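Local coordinates for uncharacterized protein (Parabacteroides merdae, PDB 4R7F) that is of unknown function but has three immunoglobulin-like beta-sandwich domains and, with a first domain of the plug family, may serve in type 9 secretion, at residues 16-22 against 37-43; 27-31 against 373-377; 113-119 against 131-137; 145-149 against 394-398; 182-186 against 195-199. Residue numbers count along the deposited sequence, not the author numbering.

Contact 1 of 5, residues 16-22 against 37-43; sequences TLQVKVA and EQIEINF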
# COMPACT_ATOMS: atom_id res chain seq x y z
N THR A 16 -0.97 1.10 -27.23
CA THR A 16 -1.58 1.03 -25.90
C THR A 16 -1.71 -0.40 -25.47
O THR A 16 -2.75 -0.85 -24.96
CB THR A 16 -2.92 1.80 -25.89
OG1 THR A 16 -2.73 3.07 -26.52
CG2 THR A 16 -3.42 2.01 -24.49
N LEU A 17 -0.63 -1.13 -25.70
CA LEU A 17 -0.52 -2.49 -25.18
C LEU A 17 -0.44 -2.46 -23.66
O LEU A 17 0.45 -1.84 -23.11
CB LEU A 17 0.72 -3.17 -25.72
CG LEU A 17 0.98 -4.57 -25.21
CD1 LEU A 17 -0.09 -5.53 -25.68
CD2 LEU A 17 2.34 -5.02 -25.71
N GLN A 18 -1.38 -3.13 -23.02
CA GLN A 18 -1.41 -3.31 -21.58
C GLN A 18 -1.45 -4.78 -21.24
O GLN A 18 -2.18 -5.56 -21.86
CB GLN A 18 -2.66 -2.67 -20.99
CG GLN A 18 -2.78 -1.18 -21.25
CD GLN A 18 -4.05 -0.57 -20.66
OE1 GLN A 18 -5.06 -0.38 -21.36
NE2 GLN A 18 -3.99 -0.26 -19.40
N VAL A 19 -0.65 -5.13 -20.24
CA VAL A 19 -0.63 -6.42 -19.58
C VAL A 19 -0.87 -6.21 -18.07
O VAL A 19 -0.06 -5.60 -17.37
CB VAL A 19 0.72 -7.10 -19.82
CG1 VAL A 19 0.75 -8.47 -19.17
CG2 VAL A 19 1.00 -7.15 -21.32
N LYS A 20 -2.00 -6.72 -17.61
CA LYS A 20 -2.45 -6.49 -16.24
C LYS A 20 -3.31 -7.66 -15.80
O LYS A 20 -3.61 -8.55 -16.60
CB LYS A 20 -3.20 -5.16 -16.14
CG LYS A 20 -4.26 -4.96 -17.20
CD LYS A 20 -5.67 -5.14 -16.64
CE LYS A 20 -6.27 -3.83 -16.15
NZ LYS A 20 -7.61 -4.09 -15.58
N VAL A 21 -3.66 -7.71 -14.52
CA VAL A 21 -4.54 -8.75 -14.06
C VAL A 21 -5.96 -8.31 -14.36
O VAL A 21 -6.34 -7.20 -13.99
CB VAL A 21 -4.36 -9.04 -12.57
CG1 VAL A 21 -5.45 -10.00 -12.09
CG2 VAL A 21 -3.00 -9.63 -12.31
N ALA A 22 -6.70 -9.15 -15.08
CA ALA A 22 -8.06 -8.84 -15.50
C ALA A 22 -8.86 -8.41 -14.27
O ALA A 22 -8.79 -9.04 -13.20
CB ALA A 22 -8.71 -10.04 -16.15
N GLU A 37 -7.70 -15.99 -11.05
CA GLU A 37 -7.36 -14.76 -11.76
C GLU A 37 -6.87 -15.00 -13.18
O GLU A 37 -6.34 -16.06 -13.51
CB GLU A 37 -6.33 -13.96 -10.97
CG GLU A 37 -6.89 -13.48 -9.63
CD GLU A 37 -6.05 -12.38 -8.99
OE1 GLU A 37 -4.79 -12.47 -9.00
OE2 GLU A 37 -6.66 -11.42 -8.46
N GLN A 38 -7.07 -14.01 -14.03
CA GLN A 38 -6.53 -14.08 -15.39
C GLN A 38 -5.68 -12.89 -15.73
O GLN A 38 -5.92 -11.76 -15.27
CB GLN A 38 -7.66 -14.12 -16.39
CG GLN A 38 -8.60 -15.32 -16.24
CD GLN A 38 -9.89 -15.11 -17.01
OE1 GLN A 38 -10.70 -14.25 -16.65
NE2 GLN A 38 -10.06 -15.84 -18.12
N ILE A 39 -4.71 -13.11 -16.61
CA ILE A 39 -4.01 -12.01 -17.25
C ILE A 39 -4.83 -11.46 -18.40
O ILE A 39 -5.39 -12.23 -19.18
CB ILE A 39 -2.64 -12.44 -17.80
CG1 ILE A 39 -1.69 -12.67 -16.64
CG2 ILE A 39 -2.06 -11.35 -18.68
CD1 ILE A 39 -1.18 -11.41 -15.97
N GLU A 40 -4.88 -10.13 -18.49
CA GLU A 40 -5.53 -9.45 -19.57
C GLU A 40 -4.46 -8.77 -20.43
O GLU A 40 -3.67 -7.96 -19.95
CB GLU A 40 -6.49 -8.39 -19.04
CG GLU A 40 -7.15 -7.54 -20.13
CD GLU A 40 -8.15 -6.53 -19.57
OE1 GLU A 40 -8.33 -6.50 -18.35
OE2 GLU A 40 -8.76 -5.75 -20.34
N ILE A 41 -4.49 -9.10 -21.72
CA ILE A 41 -3.72 -8.43 -22.72
C ILE A 41 -4.68 -7.57 -23.52
O ILE A 41 -5.58 -8.06 -24.15
CB ILE A 41 -3.00 -9.41 -23.65
CG1 ILE A 41 -1.87 -10.08 -22.88
CG2 ILE A 41 -2.48 -8.68 -24.86
CD1 ILE A 41 -1.58 -11.49 -23.32
N ASN A 42 -4.46 -6.27 -23.47
CA ASN A 42 -5.31 -5.30 -24.10
C ASN A 42 -4.49 -4.37 -25.05
O ASN A 42 -3.40 -3.89 -24.71
CB ASN A 42 -5.97 -4.49 -23.00
CG ASN A 42 -7.19 -3.75 -23.48
OD1 ASN A 42 -7.11 -2.84 -24.30
ND2 ASN A 42 -8.33 -4.16 -22.99
N PHE A 43 -5.02 -4.10 -26.22
CA PHE A 43 -4.31 -3.31 -27.19
C PHE A 43 -5.25 -2.79 -28.23
O PHE A 43 -6.32 -3.34 -28.39
CB PHE A 43 -3.20 -4.15 -27.84
CG PHE A 43 -3.68 -5.26 -28.72
CD1 PHE A 43 -3.94 -6.50 -28.19
CD2 PHE A 43 -3.85 -5.07 -30.08
CE1 PHE A 43 -4.37 -7.55 -29.00
CE2 PHE A 43 -4.28 -6.11 -30.90
CZ PHE A 43 -4.53 -7.36 -30.36
O HOH W 1 -5.39 -0.68 -24.12
O HOH W 2 -9.68 -5.54 -16.49
O HOH W 3 -8.58 -11.79 -13.01
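This is an antiparallel strand pair at the border of a four-stranded sheet in the first immunoglobulin-like sandwich, with 16-22 as the outer strand and 37-43 as its inner neighbour. The two short strands approach to 4.6 Å between axes and run at 159°. Two hydrogen-bonded pairs set the register: Gln18 N to Asn42 O (2.7 Å) with Asn42 N to Gln18 O (2.9 Å), then Lys20 N to Glu40 O (3.1 Å) with Glu40 N to Lys20 O (2.8 Å). Ala22 N adds a bond to Gln38 O at 2.7 Å, and water 3 closes that end by linking Ala22 O to Gln38 N. The polar face carries Gln18, Lys20, Glu40 and Asn42. Lys20 NZ and Glu40 OE1 form a long salt bridge of 3.7 Å that water 2 also spans, while Lys20 NZ has a further partner in the backbone of Glu24. Glu40 OE2 accepts from Asn42 ND2 at 3.1 Å, and Asn42 OD1 turns to Asn98. On the other face Val19 and Ile41 pack with neighbours: Val19 CG1 meets Ile39 CG2 at 4.1 Å, and Leu17 CD1 meets Ile41 CG2 at 4.0 Å. Those apolar side chains press onto strand 129-138 of the facing sheet, whereas the far edge of 39-46 is hydrogen-bonded to strand 96-103.

Contact 2 of 5, residues 27-31 against 373-377; sequences SEPYI and EYSIY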
# COMPACT_ATOMS: atom_id res chain seq x y z
N SER A 27 -1.89 -3.42 -10.95
CA SER A 27 -1.51 -4.80 -10.76
C SER A 27 -0.11 -5.10 -11.17
O SER A 27 0.63 -4.22 -11.58
CB SER A 27 -2.52 -5.76 -11.40
OG SER A 27 -2.55 -5.61 -12.79
N GLU A 28 0.27 -6.35 -10.94
CA GLU A 28 1.51 -6.87 -11.42
C GLU A 28 1.23 -7.93 -12.47
O GLU A 28 0.20 -8.60 -12.43
CB GLU A 28 2.29 -7.46 -10.26
CG GLU A 28 2.48 -6.49 -9.10
CD GLU A 28 3.37 -5.30 -9.41
OE1 GLU A 28 4.26 -5.39 -10.28
OE2 GLU A 28 3.18 -4.28 -8.74
N PRO A 29 2.17 -8.11 -13.39
CA PRO A 29 1.98 -9.07 -14.48
C PRO A 29 2.28 -10.51 -14.05
O PRO A 29 3.17 -11.14 -14.61
CB PRO A 29 2.98 -8.58 -15.53
CG PRO A 29 4.13 -8.03 -14.70
CD PRO A 29 3.51 -7.46 -13.46
N TYR A 30 1.60 -10.97 -13.02
CA TYR A 30 1.63 -12.37 -12.65
C TYR A 30 0.32 -12.83 -12.04
O TYR A 30 -0.43 -12.05 -11.41
CB TYR A 30 2.81 -12.72 -11.71
CG TYR A 30 2.97 -11.84 -10.49
CD1 TYR A 30 2.24 -12.06 -9.33
CD2 TYR A 30 3.89 -10.79 -10.49
CE1 TYR A 30 2.41 -11.25 -8.20
CE2 TYR A 30 4.07 -9.97 -9.37
CZ TYR A 30 3.32 -10.19 -8.23
OH TYR A 30 3.52 -9.39 -7.11
N ILE A 31 0.07 -14.12 -12.25
CA ILE A 31 -1.04 -14.84 -11.63
C ILE A 31 -0.61 -16.20 -11.10
O ILE A 31 0.45 -16.72 -11.45
CB ILE A 31 -2.19 -15.01 -12.63
CG1 ILE A 31 -1.74 -15.77 -13.87
CG2 ILE A 31 -2.69 -13.64 -13.05
CD1 ILE A 31 -2.88 -16.14 -14.81
N GLU A 373 8.25 0.51 -6.01
CA GLU A 373 7.89 -0.88 -5.76
C GLU A 373 8.99 -1.81 -6.28
O GLU A 373 9.69 -1.45 -7.21
CB GLU A 373 6.57 -1.23 -6.42
CG GLU A 373 6.59 -1.27 -7.93
CD GLU A 373 5.20 -1.31 -8.50
OE1 GLU A 373 4.47 -0.31 -8.35
OE2 GLU A 373 4.83 -2.35 -9.06
N TYR A 374 9.11 -2.98 -5.68
CA TYR A 374 10.11 -3.95 -6.06
C TYR A 374 9.45 -5.30 -6.09
O TYR A 374 8.86 -5.71 -5.11
CB TYR A 374 11.23 -3.99 -5.03
CG TYR A 374 11.93 -2.69 -4.94
CD1 TYR A 374 11.46 -1.67 -4.13
CD2 TYR A 374 13.04 -2.42 -5.71
CE1 TYR A 374 12.10 -0.44 -4.06
CE2 TYR A 374 13.70 -1.20 -5.63
CZ TYR A 374 13.23 -0.21 -4.83
OH TYR A 374 13.87 1.05 -4.82
N SER A 375 9.56 -5.98 -7.21
CA SER A 375 9.00 -7.32 -7.34
C SER A 375 10.16 -8.35 -7.32
O SER A 375 11.13 -8.21 -8.05
CB SER A 375 8.19 -7.44 -8.63
OG SER A 375 7.22 -6.41 -8.79
N ILE A 376 10.02 -9.35 -6.47
CA ILE A 376 11.02 -10.39 -6.22
C ILE A 376 10.42 -11.69 -6.73
O ILE A 376 9.37 -12.12 -6.28
CB ILE A 376 11.29 -10.51 -4.73
CG1 ILE A 376 11.78 -9.16 -4.21
CG2 ILE A 376 12.33 -11.60 -4.44
CD1 ILE A 376 11.65 -9.04 -2.72
N TYR A 377 11.07 -12.24 -7.75
CA TYR A 377 10.64 -13.45 -8.42
C TYR A 377 11.65 -14.53 -8.07
O TYR A 377 12.85 -14.34 -8.29
CB TYR A 377 10.69 -13.27 -9.95
CG TYR A 377 9.62 -12.38 -10.55
CD1 TYR A 377 9.64 -11.01 -10.39
CD2 TYR A 377 8.59 -12.93 -11.27
CE1 TYR A 377 8.65 -10.20 -10.95
CE2 TYR A 377 7.62 -12.15 -11.84
CZ TYR A 377 7.65 -10.78 -11.68
OH TYR A 377 6.66 -10.03 -12.26
O HOH W 4 6.77 -7.22 -11.53
O HOH W 5 6.19 -11.26 -15.13
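Tyr377 drives its hydroxyl against Tyr30, with OH 3.4 Å from Tyr30 CD2, at the edge of that ring and near its plane. The two rings are almost perpendicular, at 87°, with centroids 5.8 Å apart, and Pro29 CG lies 4.0 Å from the same Tyr377 OH. Pro29 is the centre of an inverse gamma turn, closed by a weak bond from Tyr30 N to Glu28 O of 2.8 Å. Two waters bridge the segments: water 5 joins Pro29 O to Tyr377 OH, and water 4 joins Tyr377 OH to Ser375 OG and, weakly, to Glu28 OE1. This is a side-chain and solvent junction between the first domain and strand 373-380 of another sheet, since the nearest CA atoms, those of Glu28 and Ser375, are 8.5 Å apart. Around it, Tyr30 OH and Ser375 OG both reach Thr395 OG1, Glu28 OE1 takes a bond from Asn189, and Glu373 OE1 is salt-bridged to Arg273. A bound Tris molecule, probably from the crystallisation liquor, lies about 3 Å from the Tyr377 side chain. Glu28 OE2 comes within 2.6 Å of Glu373 OE2, unfavourably short for two charged carboxylates, so one of them probably holds a proton.

Contact 3 of 5, residues 113-119 against 131-137; sequences SGNYAIQ and FTACFSV
Six backbone hydrogen bonds in three reciprocal pairs hold 113-119 to 131-137: Gly114 N to Val137 O and Val137 N to Gly114 O, both 2.8 Å; Tyr116 N to Phe135 O (2.9 Å) and Phe135 N to Tyr116 O (3.1 Å); Ile118 N to Ala133 O (2.8 Å) and Ala133 N to Ile118 O (2.9 Å). Two side-chain bonds join them at non-hydrogen-bonded pairs, Ser136 OG to Asn115 OD1 (2.6 Å) and Gln119 NE2 to Thr132 OG1 (3.0 Å). The strands form an antiparallel beta hairpin of the first immunoglobulin-like sandwich, axes 4.5 Å apart at 158°. The backbone is extended throughout, Gly114 with a positive phi (126/-164), where a CB would jam against the preceding carbonyl O. Tyr116 (m), Ile118 (m, m), Phe135 (p) and Val137 (t) share one face. Tyr116 CB makes a CH-pi contact over the Phe135 ring, 4.1 Å from its centroid; Ile118 CG1 meets Phe135 CE1 at 3.6 Å, and Tyr116 CD1 meets Val137 CG2 at 3.6 Å. Opposite, Ala117 CB touches Cys134 SG at 3.9 Å.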
# COMPACT_ATOMS: atom_id res chain seq x y z
N SER A 113 4.22 -23.68 -14.11
CA SER A 113 4.50 -22.33 -13.74
C SER A 113 5.61 -21.79 -14.62
O SER A 113 6.20 -22.51 -15.43
CB SER A 113 4.91 -22.30 -12.27
OG SER A 113 6.18 -22.88 -12.09
N GLY A 114 5.95 -20.53 -14.43
CA GLY A 114 7.11 -19.94 -15.10
C GLY A 114 6.76 -18.68 -15.86
O GLY A 114 5.67 -18.08 -15.67
N ASN A 115 7.68 -18.30 -16.74
CA ASN A 115 7.55 -17.10 -17.53
C ASN A 115 6.88 -17.42 -18.89
O ASN A 115 7.30 -18.37 -19.57
CB ASN A 115 8.92 -16.50 -17.74
CG ASN A 115 9.47 -15.83 -16.50
OD1 ASN A 115 8.72 -15.49 -15.58
ND2 ASN A 115 10.79 -15.68 -16.44
N TYR A 116 5.87 -16.65 -19.27
CA TYR A 116 5.18 -16.85 -20.57
C TYR A 116 5.25 -15.59 -21.45
O TYR A 116 5.09 -14.47 -20.96
CB TYR A 116 3.71 -17.23 -20.39
CG TYR A 116 3.51 -18.63 -19.86
CD1 TYR A 116 3.46 -18.89 -18.49
CD2 TYR A 116 3.38 -19.69 -20.72
CE1 TYR A 116 3.32 -20.18 -18.01
CE2 TYR A 116 3.22 -20.98 -20.24
CZ TYR A 116 3.20 -21.21 -18.90
OH TYR A 116 3.02 -22.49 -18.47
N ALA A 117 5.50 -15.81 -22.74
CA ALA A 117 5.49 -14.76 -23.73
C ALA A 117 4.45 -15.06 -24.80
O ALA A 117 4.46 -16.11 -25.44
CB ALA A 117 6.85 -14.60 -24.33
N ILE A 118 3.53 -14.11 -24.96
CA ILE A 118 2.44 -14.21 -25.92
C ILE A 118 2.82 -13.42 -27.14
O ILE A 118 2.91 -12.20 -27.07
CB ILE A 118 1.12 -13.65 -25.34
CG1 ILE A 118 0.71 -14.43 -24.10
CG2 ILE A 118 0.02 -13.73 -26.37
CD1 ILE A 118 0.78 -15.94 -24.24
N GLN A 119 3.04 -14.09 -28.27
CA GLN A 119 3.42 -13.38 -29.49
C GLN A 119 2.20 -13.31 -30.36
O GLN A 119 1.57 -14.32 -30.58
CB GLN A 119 4.53 -14.09 -30.21
CG GLN A 119 5.65 -14.43 -29.28
CD GLN A 119 6.97 -14.37 -29.95
OE1 GLN A 119 7.44 -15.34 -30.55
NE2 GLN A 119 7.61 -13.21 -29.85
N PHE A 131 3.55 -7.90 -31.82
CA PHE A 131 3.95 -7.59 -30.45
C PHE A 131 4.10 -8.86 -29.64
O PHE A 131 3.59 -9.89 -30.00
CB PHE A 131 2.98 -6.62 -29.79
CG PHE A 131 1.66 -7.22 -29.35
CD1 PHE A 131 1.57 -7.94 -28.17
CD2 PHE A 131 0.51 -6.98 -30.08
CE1 PHE A 131 0.37 -8.45 -27.73
CE2 PHE A 131 -0.71 -7.49 -29.65
CZ PHE A 131 -0.78 -8.22 -28.49
N THR A 132 4.84 -8.74 -28.56
CA THR A 132 4.98 -9.74 -27.53
C THR A 132 4.45 -9.16 -26.21
O THR A 132 4.75 -8.03 -25.86
CB THR A 132 6.47 -10.08 -27.41
OG1 THR A 132 6.90 -10.53 -28.69
CG2 THR A 132 6.72 -11.17 -26.42
N ALA A 133 3.61 -9.91 -25.51
CA ALA A 133 3.17 -9.55 -24.16
C ALA A 133 3.60 -10.62 -23.18
O ALA A 133 3.39 -11.80 -23.40
CB ALA A 133 1.68 -9.39 -24.11
N CYS A 134 4.24 -10.19 -22.10
CA CYS A 134 4.92 -11.10 -21.18
C CYS A 134 4.30 -11.02 -19.77
O CYS A 134 4.04 -9.92 -19.27
CB CYS A 134 6.40 -10.71 -21.08
SG CYS A 134 7.42 -11.20 -22.46
N PHE A 135 4.11 -12.18 -19.15
CA PHE A 135 3.57 -12.29 -17.80
C PHE A 135 4.09 -13.59 -17.19
O PHE A 135 4.65 -14.45 -17.89
CB PHE A 135 2.03 -12.28 -17.78
CG PHE A 135 1.40 -13.44 -18.50
CD1 PHE A 135 1.13 -13.37 -19.85
CD2 PHE A 135 1.12 -14.62 -17.82
CE1 PHE A 135 0.57 -14.46 -20.52
CE2 PHE A 135 0.58 -15.72 -18.48
CZ PHE A 135 0.30 -15.63 -19.83
N SER A 136 3.93 -13.72 -15.89
CA SER A 136 4.42 -14.91 -15.23
C SER A 136 3.29 -15.62 -14.49
O SER A 136 2.30 -15.01 -14.06
CB SER A 136 5.52 -14.53 -14.24
OG SER A 136 6.66 -13.98 -14.89
N VAL A 137 3.48 -16.92 -14.32
CA VAL A 137 2.54 -17.77 -13.63
C VAL A 137 3.25 -18.43 -12.48
O VAL A 137 4.25 -19.16 -12.69
CB VAL A 137 2.03 -18.84 -14.58
CG1 VAL A 137 1.20 -19.86 -13.82
CG2 VAL A 137 1.23 -18.19 -15.71

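Contact 4 of 5, residues 145-149 against 394-398; sequences SASVS and TTVRN
Val396, with chi1 near +60° (p), takes part in both apolar side-chain contacts between these extended strands, while Val148 is the residue most covered. Val396 CG1 sits 4.0 Å from Ala146 CB and 4.0 Å from Val148 CG2. Val148 (t) has its CB 4.0 Å from CB of Asn398 (p). Ala146, Val148, Val396 and Asn398 all point their CA-to-CB bonds toward the opposing segment, while those of Ser147 (p) and Arg397 (m) point away. Strands 145-149 and 394-397 run roughly the same way, with a signed crossing angle of -32°, and their axes approach to 6.7 Å. Nearest CA atoms are Ala146 with Val396 (6.7 Å) and Val148 with Asn398 (5.8 Å). No direct hydrogen bond crosses; water 6 accepts from Val148 N at 3.0 Å and donates to Arg397 O at 3.0 Å. Here edges of two beta-sandwich sheets meet through side chains: 389-397 pairs with 373-380, and 143-149 with 160-168, while Ala146's backbone hydrogen-bonds to the second subunit and Ser147 OG to Ser145 of that subunit.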
# COMPACT_ATOMS: atom_id res chain seq x y z
N SER A 145 9.36 -12.83 2.81
CA SER A 145 9.30 -11.68 3.71
C SER A 145 10.33 -10.67 3.27
O SER A 145 11.49 -11.02 3.17
CB SER A 145 9.58 -12.09 5.16
OG SER A 145 8.60 -12.98 5.63
N ALA A 146 9.91 -9.42 3.03
CA ALA A 146 10.78 -8.42 2.42
C ALA A 146 10.66 -7.04 3.06
O ALA A 146 9.69 -6.76 3.75
CB ALA A 146 10.51 -8.33 0.92
N SER A 147 11.69 -6.21 2.89
CA SER A 147 11.60 -4.81 3.27
C SER A 147 12.42 -3.95 2.30
O SER A 147 13.30 -4.46 1.64
CB SER A 147 12.08 -4.59 4.71
OG SER A 147 13.48 -4.81 4.84
N VAL A 148 12.09 -2.66 2.23
CA VAL A 148 12.85 -1.67 1.49
C VAL A 148 13.19 -0.57 2.45
O VAL A 148 12.29 -0.06 3.14
CB VAL A 148 12.03 -1.04 0.35
CG1 VAL A 148 12.93 -0.28 -0.60
CG2 VAL A 148 11.36 -2.11 -0.45
N SER A 149 14.47 -0.18 2.52
CA SER A 149 14.87 0.90 3.36
C SER A 149 15.80 1.87 2.66
O SER A 149 16.66 1.46 1.91
CB SER A 149 15.56 0.36 4.61
OG SER A 149 16.12 1.43 5.36
N THR A 394 6.67 -11.78 -4.99
CA THR A 394 6.06 -10.79 -4.13
C THR A 394 6.46 -9.39 -4.60
O THR A 394 7.49 -9.23 -5.24
CB THR A 394 6.45 -10.97 -2.66
OG1 THR A 394 5.59 -10.18 -1.85
CG2 THR A 394 7.88 -10.51 -2.37
N THR A 395 5.62 -8.40 -4.35
CA THR A 395 5.95 -7.02 -4.68
C THR A 395 5.87 -6.23 -3.35
O THR A 395 4.88 -6.33 -2.67
CB THR A 395 5.01 -6.45 -5.77
OG1 THR A 395 5.24 -7.13 -7.02
CG2 THR A 395 5.29 -5.00 -5.96
N VAL A 396 6.92 -5.50 -3.00
CA VAL A 396 6.98 -4.75 -1.75
C VAL A 396 7.16 -3.25 -2.06
O VAL A 396 7.84 -2.90 -3.01
CB VAL A 396 8.09 -5.33 -0.84
CG1 VAL A 396 9.44 -5.41 -1.55
CG2 VAL A 396 8.23 -4.53 0.44
N ARG A 397 6.49 -2.40 -1.30
CA ARG A 397 6.64 -0.95 -1.41
C ARG A 397 7.26 -0.39 -0.11
O ARG A 397 7.48 -1.15 0.84
CB ARG A 397 5.27 -0.36 -1.69
CG ARG A 397 4.87 -0.50 -3.15
CD ARG A 397 3.37 -0.52 -3.40
NE ARG A 397 2.87 -1.88 -3.68
CZ ARG A 397 2.46 -2.35 -4.86
NH1 ARG A 397 2.44 -1.58 -5.94
NH2 ARG A 397 2.05 -3.62 -4.97
N ASN A 398 7.55 0.92 -0.07
CA ASN A 398 8.03 1.62 1.17
C ASN A 398 7.26 2.89 1.61
O ASN A 398 6.03 2.90 1.70
CB ASN A 398 9.51 1.99 1.02
CG ASN A 398 9.76 2.87 -0.19
OD1 ASN A 398 9.19 2.65 -1.25
ND2 ASN A 398 10.62 3.86 -0.04
O HOH W 6 9.27 -2.04 3.12

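Contact 5 of 5, residues 182-186 against 195-199; sequences KIFVY and VTDLQ
A single antiparallel beta bridge ties the loop 195-199 back to strand 182-186, the border strand of a three-stranded sheet in an immunoglobulin-like sandwich domain. Strand residues are extended, phi/psi near -120/130; Val195 (-124/145) and Thr196 (-158/-167) continue extended, and Asp197, at 53/54, turns the loop with left-handed backbone angles before Leu198 returns to -96/144.

The polar links are three. Val185 and Val195 form the hydrogen-bonded pair, CA atoms 5.2 Å apart, with Val185 N to Val195 O at 2.9 Å and Val195 N to Val185 O at 3.1 Å. Beyond it Thr196 OG1 donates to Ile183 O at 2.7 Å, its t rotamer carrying the hydroxyl to that carbonyl. CA-H...O contacts of 3.3 Å, from Phe184 CA to Val195 O and from Thr196 CA to Ile183 O, accompany these bonds.

Apolar contact falls on the side of Ile183 and Val185. Leu198 (m, t) brings CD1 to 3.8 Å from Ile183 CG2 and 4.2 Å from Val185 CG2, and Val185 CB is 4.5 Å from Val195 CB. These strand side chains also meet strands 207-219 and 373-380.

Phe184, chi1 m, supplies the aromatic contact: Thr196 CB lies over its ring face, 3.8 Å from the centroid and 15° off the ring normal.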
# COMPACT_ATOMS: atom_id res chain seq x y z
N LYS A 182 16.97 -19.23 -8.89
CA LYS A 182 17.38 -18.06 -9.64
C LYS A 182 16.40 -16.96 -9.23
O LYS A 182 15.19 -17.13 -9.35
CB LYS A 182 17.28 -18.32 -11.14
CG LYS A 182 18.06 -19.54 -11.59
CD LYS A 182 18.03 -19.65 -13.10
CE LYS A 182 18.74 -20.91 -13.59
NZ LYS A 182 17.81 -21.83 -14.27
N ILE A 183 16.92 -15.81 -8.81
CA ILE A 183 16.12 -14.71 -8.28
C ILE A 183 16.23 -13.49 -9.19
O ILE A 183 17.33 -13.08 -9.54
CB ILE A 183 16.64 -14.27 -6.90
CG1 ILE A 183 16.99 -15.49 -6.01
CG2 ILE A 183 15.66 -13.29 -6.24
CD1 ILE A 183 15.94 -15.91 -5.04
N PHE A 184 15.11 -12.87 -9.52
CA PHE A 184 15.12 -11.59 -10.22
C PHE A 184 14.36 -10.59 -9.39
O PHE A 184 13.27 -10.90 -8.88
CB PHE A 184 14.46 -11.70 -11.59
CG PHE A 184 15.33 -12.39 -12.59
CD1 PHE A 184 15.50 -13.74 -12.54
CD2 PHE A 184 16.06 -11.66 -13.51
CE1 PHE A 184 16.34 -14.39 -13.43
CE2 PHE A 184 16.89 -12.30 -14.42
CZ PHE A 184 17.03 -13.67 -14.37
N VAL A 185 14.95 -9.40 -9.27
CA VAL A 185 14.34 -8.28 -8.57
C VAL A 185 14.18 -7.08 -9.51
O VAL A 185 15.12 -6.63 -10.13
CB VAL A 185 15.19 -7.93 -7.33
CG1 VAL A 185 14.58 -6.76 -6.61
CG2 VAL A 185 15.26 -9.14 -6.40
N TYR A 186 12.97 -6.56 -9.60
CA TYR A 186 12.67 -5.50 -10.54
C TYR A 186 12.17 -4.30 -9.80
O TYR A 186 11.27 -4.43 -8.97
CB TYR A 186 11.60 -5.95 -11.54
CG TYR A 186 11.99 -7.15 -12.37
CD1 TYR A 186 12.69 -7.01 -13.55
CD2 TYR A 186 11.62 -8.43 -12.00
CE1 TYR A 186 13.04 -8.09 -14.34
CE2 TYR A 186 11.98 -9.53 -12.78
CZ TYR A 186 12.69 -9.35 -13.96
OH TYR A 186 13.08 -10.42 -14.74
N VAL A 195 17.98 -6.90 -11.17
CA VAL A 195 19.08 -7.55 -10.50
C VAL A 195 18.82 -9.06 -10.45
O VAL A 195 17.67 -9.50 -10.25
CB VAL A 195 19.22 -7.01 -9.06
CG1 VAL A 195 20.30 -7.75 -8.30
CG2 VAL A 195 19.54 -5.53 -9.07
N THR A 196 19.89 -9.83 -10.57
CA THR A 196 19.88 -11.28 -10.46
C THR A 196 21.29 -11.77 -10.10
O THR A 196 22.14 -10.96 -9.69
CB THR A 196 19.35 -11.95 -11.72
OG1 THR A 196 19.22 -13.35 -11.49
CG2 THR A 196 20.30 -11.74 -12.89
N ASP A 197 21.56 -13.06 -10.21
CA ASP A 197 22.84 -13.64 -9.69
C ASP A 197 23.06 -13.27 -8.21
O ASP A 197 24.09 -12.70 -7.83
CB ASP A 197 24.06 -13.24 -10.55
CG ASP A 197 23.89 -13.62 -12.03
OD1 ASP A 197 23.39 -14.74 -12.31
OD2 ASP A 197 24.21 -12.79 -12.92
N LEU A 198 22.08 -13.59 -7.39
CA LEU A 198 22.15 -13.27 -5.98
C LEU A 198 22.65 -14.52 -5.24
O LEU A 198 22.31 -15.64 -5.58
CB LEU A 198 20.77 -12.85 -5.47
CG LEU A 198 20.15 -11.60 -6.10
CD1 LEU A 198 18.79 -11.32 -5.51
CD2 LEU A 198 21.05 -10.41 -5.87
N GLN A 199 23.45 -14.33 -4.21
CA GLN A 199 23.75 -15.45 -3.34
C GLN A 199 23.15 -15.23 -1.95
O GLN A 199 23.17 -14.13 -1.40
CB GLN A 199 25.27 -15.72 -3.31
CG GLN A 199 25.78 -16.33 -4.63
CD GLN A 199 25.43 -17.81 -4.79
OE1 GLN A 199 26.11 -18.69 -4.23
NE2 GLN A 199 24.36 -18.11 -5.56

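Contacts 1 and 3 belong to the two facing sheets of the first sandwich, their centres 11 Å apart; Ile39 CG1 meets Phe135 CD2 at 3.6 Å in the shared core. Contact 2 bridges to the next domain. Its Pro29 O lies 3.0 Å from Ser136 N of contact 3, and Val21 N of contact 1 lies 2.9 Å from Ser27 OG. Strand 373-380 lies between 389-397 of contact 4 and 181-187 of contact 5: Ile376 N is 2.8 Å from Thr394 O, and Tyr377 N is 2.8 Å from Phe184 O. Nearest side-chain atoms of Glu373 and Asn398 lie about 7 Å from bound magnesium; the magnesium site comprises Glu223, Asp269, Asp271 and Gln371.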